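3-oxoacyl-(Acyl-carrier protein) synthase (Burkholderia xenovorans, PDB 4EFI) probably catalyses the condensation of an acyl group with malonyl-acyl carrier protein to give 3-oxoacyl-acyl carrier protein, as KAS III-type enzymes do. Local coordinates at residues H192-A197 with W336-L341; A266-Q271 with L325-F330. All coordinates share one frame; numbering follows the deposited sequence.

How the interactions relate
Both contacts lie in one five-stranded mixed sheet of the thiolase-type fold, with their centres about 10 Å apart. The order across it is 10-15, 190-197, 335-343, 323-331, 266-269, so interaction 1 joins the second strand to the third and interaction 2 the fourth to the edge strand 266-269. Between them, strands 323-331 and 335-343, consecutive in the chain, pair antiparallel, with Met327 N meeting Ala339 O at 2.8 Å. Along the sequence 192-197 comes first, then 266-271, 325-330 and 336-341; the last strand therefore returns to the first after interaction 2 is complete. Helix 235-257 packs on residues of both contacts, and interaction 2 carries His270 at its strand end, near the probable active site.

Interaction 1: residues H192-A197 with W336-L341; sequences HFIIGA and WASAAL
His192-Ala197 and Trp336-Leu341 run exactly antiparallel, 4.6 Å between axes, with hydrogen-bonded pairs at His192-Ala340, Ile194-Ser338 and Gly196-Trp336. In the last pair, Gly196 N makes a nearly straight bond to Trp336 O (2.9 Å). Trp336 CG sits between backbone N and carbonyl carbon (chi1 58°), and the indole lies over the neighbouring strand: Gly196 CA makes a CH-pi contact 3.8 Å from the centroid of the five-membered ring, and Ala197 N lies 3.6 Å from Trp336 CH2, over the same face. Glycine suits this place because a CB would run into the ring. Trp336 NE1 is hydrogen-bonded to Ala8 O, which satisfies the indole N-H and helps to set its rotation. On the same sheet face, Ser338 OG touches Ile194 CB at 3.5 Å. The Ile194 N-H is shared, bonding to Ser338 O and only weakly to Ser338 OG, whose stronger partner is Thr253 OG1 on helix 235-257; a small hydroxyl thus links sheet to helix. On the other face small alanines make room for bulk: Ala339 CB lies 3.6 Å from Phe193 CE2, and Ala337 CB meets Ile195 CG1. The Phe193 ring also meets Trp136 of helix 130-143 edge-to-face. Sheet covered by helices on both faces is characteristic of the layered thiolase fold.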
loop_
_atom_site.group_PDB
_atom_site.type_symbol
_atom_site.label_atom_id
_atom_site.label_comp_id
_atom_site.label_asym_id
_atom_site.label_seq_id
_atom_site.Cartn_x
_atom_site.Cartn_y
_atom_site.Cartn_z
ATOM N N HIS A 192 4.339 -16.917 -3.313
ATOM C CA HIS A 192 5.666 -16.526 -3.788
ATOM C C HIS A 192 5.818 -15.015 -3.736
ATOM O O HIS A 192 4.867 -14.268 -4.023
ATOM C CB HIS A 192 5.886 -16.990 -5.226
ATOM C CG HIS A 192 5.815 -18.471 -5.385
ATOM N ND1 HIS A 192 6.919 -19.285 -5.266
ATOM C CD2 HIS A 192 4.762 -19.290 -5.605
ATOM C CE1 HIS A 192 6.552 -20.545 -5.432
ATOM N NE2 HIS A 192 5.250 -20.574 -5.642
ATOM N N PHE A 193 7.014 -14.558 -3.364
ATOM C CA PHE A 193 7.300 -13.146 -3.168
ATOM C C PHE A 193 8.683 -12.833 -3.706
ATOM O O PHE A 193 9.573 -13.687 -3.696
ATOM C CB PHE A 193 7.301 -12.786 -1.688
ATOM C CG PHE A 193 6.060 -13.187 -0.958
ATOM C CD1 PHE A 193 5.952 -14.443 -0.376
ATOM C CD2 PHE A 193 4.994 -12.309 -0.818
ATOM C CE1 PHE A 193 4.798 -14.803 0.316
ATOM C CE2 PHE A 193 3.862 -12.670 -0.116
ATOM C CZ PHE A 193 3.756 -13.919 0.435
ATOM N N ILE A 194 8.850 -11.600 -4.177
ATOM C CA ILE A 194 10.167 -11.060 -4.540
ATOM C C ILE A 194 10.292 -9.701 -3.885
ATOM O O ILE A 194 9.349 -8.904 -3.918
ATOM C CB ILE A 194 10.366 -10.940 -6.062
ATOM C CG1 ILE A 194 10.146 -12.304 -6.729
ATOM C CG2 ILE A 194 11.766 -10.365 -6.362
ATOM C CD1 ILE A 194 10.424 -12.322 -8.233
ATOM N N ILE A 195 11.410 -9.448 -3.209
ATOM C CA ILE A 195 11.605 -8.186 -2.492
ATOM C C ILE A 195 12.970 -7.605 -2.820
ATOM O O ILE A 195 13.987 -8.291 -2.650
ATOM C CB ILE A 195 11.472 -8.347 -0.958
ATOM C CG1 ILE A 195 10.120 -8.955 -0.571
ATOM C CG2 ILE A 195 11.654 -7.001 -0.271
ATOM C CD1 ILE A 195 9.979 -9.226 0.938
ATOM N N GLY A 196 13.015 -6.376 -3.335
ATOM C CA GLY A 196 14.263 -5.733 -3.706
ATOM C C GLY A 196 14.400 -4.337 -3.143
ATOM O O GLY A 196 13.402 -3.701 -2.814
ATOM N N ALA A 197 15.630 -3.844 -3.087
ATOM C CA ALA A 197 15.942 -2.546 -2.479
ATOM C C ALA A 197 17.066 -1.881 -3.251
ATOM O O ALA A 197 17.992 -2.552 -3.708
ATOM C CB ALA A 197 16.381 -2.728 -1.036
ATOM N N TRP A 336 10.961 -2.355 -4.023
ATOM C CA TRP A 336 9.929 -2.976 -4.850
ATOM C C TRP A 336 9.654 -4.377 -4.332
ATOM O O TRP A 336 10.531 -5.019 -3.748
ATOM C CB TRP A 336 10.340 -3.006 -6.326
ATOM C CG TRP A 336 11.606 -3.723 -6.618
ATOM C CD1 TRP A 336 11.723 -5.003 -7.054
ATOM C CD2 TRP A 336 12.943 -3.208 -6.537
ATOM N NE1 TRP A 336 13.043 -5.335 -7.225
ATOM C CE2 TRP A 336 13.814 -4.236 -6.948
ATOM C CE3 TRP A 336 13.485 -1.966 -6.170
ATOM C CZ2 TRP A 336 15.206 -4.087 -6.950
ATOM C CZ3 TRP A 336 14.859 -1.808 -6.202
ATOM C CH2 TRP A 336 15.707 -2.861 -6.589
ATOM N N ALA A 337 8.434 -4.865 -4.524
ATOM C CA ALA A 337 8.069 -6.153 -3.954
ATOM C C ALA A 337 6.848 -6.715 -4.649
ATOM O O ALA A 337 5.954 -5.960 -5.068
ATOM C CB ALA A 337 7.833 -6.044 -2.457
ATOM N N SER A 338 6.807 -8.035 -4.781
ATOM C CA SER A 338 5.650 -8.720 -5.354
ATOM C C SER A 338 5.146 -9.835 -4.464
ATOM O O SER A 338 5.858 -10.346 -3.597
ATOM C CB SER A 338 6.002 -9.314 -6.710
ATOM O OG SER A 338 6.955 -10.341 -6.515
ATOM N N ALA A 339 3.884 -10.212 -4.697
ATOM C CA ALA A 339 3.270 -11.400 -4.111
ATOM C C ALA A 339 2.437 -12.056 -5.192
ATOM O O ALA A 339 1.743 -11.369 -5.951
ATOM C CB ALA A 339 2.395 -11.034 -2.937
ATOM N N ALA A 340 2.471 -13.370 -5.253
ATOM C CA ALA A 340 1.624 -14.111 -6.165
ATOM C C ALA A 340 1.071 -15.275 -5.390
ATOM O O ALA A 340 1.819 -16.095 -4.881
ATOM C CB ALA A 340 2.411 -14.615 -7.351
ATOM N N LEU A 341 -0.256 -15.360 -5.317
ATOM C CA LEU A 341 -0.902 -16.377 -4.511
ATOM C C LEU A 341 -2.405 -16.431 -4.832
ATOM O O LEU A 341 -2.972 -15.505 -5.418
ATOM C CB LEU A 341 -0.689 -16.129 -3.005
ATOM C CG LEU A 341 -1.521 -15.031 -2.350
ATOM C CD1 LEU A 341 -1.277 -15.017 -0.851
ATOM C CD2 LEU A 341 -1.244 -13.663 -2.925
#

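Interaction 2: residues A266-Q271 with L325-F330; sequences AFLFHQ and LGMFGF
Ala266 O accepts Gly326 N at 3.1 Å, the first of four bonds that join two parallel strands by alternating donors and acceptors. Leu268 uses both its backbone groups: its N reaches Gly326 O at 2.8 Å in an almost straight bond, and its O takes Phe328 N. Phe328 O then receives His270 N (2.9 Å), which carries the pairing one residue beyond strand 266-269. Phe267 bonds through its backbone to Arg290, outside the pair. Phe269 O accepts a straight hydrogen bond from Gln271 NE2 (3.0 Å), and Gln271 OE1 accepts Asn294 N, so this amide ties down the chain just after the strand. His270 CG is anti to its backbone N (chi1 163°), its ring edge turned to the face of Phe330 with planes at 74°; the bond between ND1 and Ser305 OG restrains the ring's rotation. Apolar side chains fill both faces. Phe328 CD2 lies over the rim of the Phe269 ring, 3.8 Å from CZ, and these flat rings pack against Val246 and Val250 of helix 235-257. Leu268 and Met327 lie side by side, both touching Ile310 of helix 305-313. Gly326 leaves room for the Phe267 and Phe328 rings beside it. His270 also touches Cys128 and Asn300, a trio consistent with the Cys-His-Asn catalytic triad of KAS III enzymes; strand pairing and the Ser305 bond help place its imidazole there.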
loop_
_atom_site.group_PDB
_atom_site.type_symbol
_atom_site.label_atom_id
_atom_site.label_comp_id
_atom_site.label_asym_id
_atom_site.label_seq_id
_atom_site.Cartn_x
_atom_site.Cartn_y
_atom_site.Cartn_z
ATOM N N ALA A 266 -6.417 -11.099 -11.564
ATOM C CA ALA A 266 -6.055 -9.687 -11.502
ATOM C C ALA A 266 -4.579 -9.523 -11.196
ATOM O O ALA A 266 -3.982 -10.330 -10.477
ATOM C CB ALA A 266 -6.884 -8.947 -10.463
ATOM N N PHE A 267 -4.028 -8.429 -11.714
ATOM C CA PHE A 267 -2.695 -7.938 -11.399
ATOM C C PHE A 267 -2.885 -6.603 -10.691
ATOM O O PHE A 267 -3.323 -5.628 -11.304
ATOM C CB PHE A 267 -1.888 -7.743 -12.685
ATOM C CG PHE A 267 -1.762 -9.012 -13.514
ATOM C CD1 PHE A 267 -0.843 -10.000 -13.186
ATOM C CD2 PHE A 267 -2.586 -9.219 -14.599
ATOM C CE1 PHE A 267 -0.752 -11.163 -13.957
ATOM C CE2 PHE A 267 -2.495 -10.365 -15.346
ATOM C CZ PHE A 267 -1.588 -11.336 -15.025
ATOM N N LEU A 268 -2.570 -6.580 -9.401
ATOM C CA LEU A 268 -2.842 -5.443 -8.525
ATOM C C LEU A 268 -1.572 -4.649 -8.326
ATOM O O LEU A 268 -0.656 -5.126 -7.648
ATOM C CB LEU A 268 -3.345 -5.974 -7.193
ATOM C CG LEU A 268 -4.574 -6.870 -7.298
ATOM C CD1 LEU A 268 -4.791 -7.620 -6.009
ATOM C CD2 LEU A 268 -5.791 -6.024 -7.632
ATOM N N PHE A 269 -1.506 -3.465 -8.922
ATOM C CA PHE A 269 -0.349 -2.598 -8.806
ATOM C C PHE A 269 -0.603 -1.488 -7.823
ATOM O O PHE A 269 -1.707 -0.950 -7.736
ATOM C CB PHE A 269 -0.030 -1.941 -10.149
ATOM C CG PHE A 269 0.585 -2.872 -11.158
ATOM C CD1 PHE A 269 -0.211 -3.723 -11.898
ATOM C CD2 PHE A 269 1.956 -2.914 -11.349
ATOM C CE1 PHE A 269 0.348 -4.605 -12.832
ATOM C CE2 PHE A 269 2.516 -3.782 -12.276
ATOM C CZ PHE A 269 1.702 -4.627 -13.018
ATOM N N HIS A 270 0.448 -1.071 -7.137
ATOM C CA HIS A 270 0.406 0.176 -6.415
ATOM C C HIS A 270 -0.078 1.247 -7.361
ATOM O O HIS A 270 0.398 1.340 -8.507
ATOM C CB HIS A 270 1.785 0.523 -5.885
ATOM C CG HIS A 270 1.924 1.961 -5.478
ATOM N ND1 HIS A 270 1.107 2.537 -4.583
ATOM C CD2 HIS A 270 2.811 2.945 -5.893
ATOM C CE1 HIS A 270 1.457 3.821 -4.424
ATOM N NE2 HIS A 270 2.500 4.068 -5.226
ATOM N N GLN A 271 -1.028 2.060 -6.908
ATOM C CA GLN A 271 -1.710 3.024 -7.760
ATOM C C GLN A 271 -0.914 4.324 -7.848
ATOM O O GLN A 271 -1.303 5.355 -7.306
ATOM C CB GLN A 271 -3.125 3.262 -7.240
ATOM C CG GLN A 271 -3.959 1.970 -7.197
ATOM C CD GLN A 271 -4.474 1.580 -8.562
ATOM O OE1 GLN A 271 -5.379 2.220 -9.102
ATOM N NE2 GLN A 271 -3.906 0.511 -9.128
ATOM N N LEU A 325 -4.072 -14.119 -7.825
ATOM C CA LEU A 325 -3.663 -12.730 -7.848
ATOM C C LEU A 325 -2.158 -12.525 -7.874
ATOM O O LEU A 325 -1.402 -13.255 -7.217
ATOM C CB LEU A 325 -4.188 -12.032 -6.590
ATOM C CG LEU A 325 -5.716 -12.083 -6.408
ATOM C CD1 LEU A 325 -6.114 -11.465 -5.089
ATOM C CD2 LEU A 325 -6.397 -11.373 -7.544
ATOM N N GLY A 326 -1.747 -11.486 -8.599
ATOM C CA GLY A 326 -0.392 -10.962 -8.513
ATOM C C GLY A 326 -0.460 -9.553 -7.968
ATOM O O GLY A 326 -1.388 -8.812 -8.294
ATOM N N MET A 327 0.490 -9.190 -7.114
ATOM C CA MET A 327 0.497 -7.883 -6.440
ATOM C C MET A 327 1.881 -7.287 -6.604
ATOM O O MET A 327 2.861 -7.992 -6.422
ATOM C CB MET A 327 0.178 -8.014 -4.952
ATOM C CG MET A 327 -1.122 -8.717 -4.684
ATOM S SD MET A 327 -1.453 -8.828 -2.933
ATOM C CE MET A 327 -2.863 -9.938 -2.890
ATOM N N PHE A 328 1.965 -6.016 -6.982
ATOM C CA PHE A 328 3.251 -5.384 -7.289
ATOM C C PHE A 328 3.300 -4.001 -6.693
ATOM O O PHE A 328 2.543 -3.132 -7.097
ATOM C CB PHE A 328 3.448 -5.324 -8.811
ATOM C CG PHE A 328 3.297 -6.656 -9.471
ATOM C CD1 PHE A 328 4.331 -7.581 -9.430
ATOM C CD2 PHE A 328 2.095 -7.026 -10.039
ATOM C CE1 PHE A 328 4.181 -8.836 -9.984
ATOM C CE2 PHE A 328 1.936 -8.289 -10.597
ATOM C CZ PHE A 328 2.989 -9.184 -10.577
ATOM N N GLY A 329 4.197 -3.822 -5.729
ATOM C CA GLY A 329 4.388 -2.544 -5.073
ATOM C C GLY A 329 5.783 -2.029 -5.354
ATOM O O GLY A 329 6.732 -2.802 -5.452
ATOM N N PHE A 330 5.897 -0.720 -5.522
ATOM C CA PHE A 330 7.170 -0.093 -5.833
ATOM C C PHE A 330 7.148 1.350 -5.351
ATOM O O PHE A 330 6.088 1.960 -5.265
ATOM C CB PHE A 330 7.385 -0.128 -7.345
ATOM C CG PHE A 330 6.141 0.179 -8.122
ATOM C CD1 PHE A 330 5.187 -0.798 -8.340
ATOM C CD2 PHE A 330 5.912 1.453 -8.609
ATOM C CE1 PHE A 330 4.034 -0.514 -9.042
ATOM C CE2 PHE A 330 4.760 1.742 -9.312
ATOM C CZ PHE A 330 3.820 0.756 -9.528
#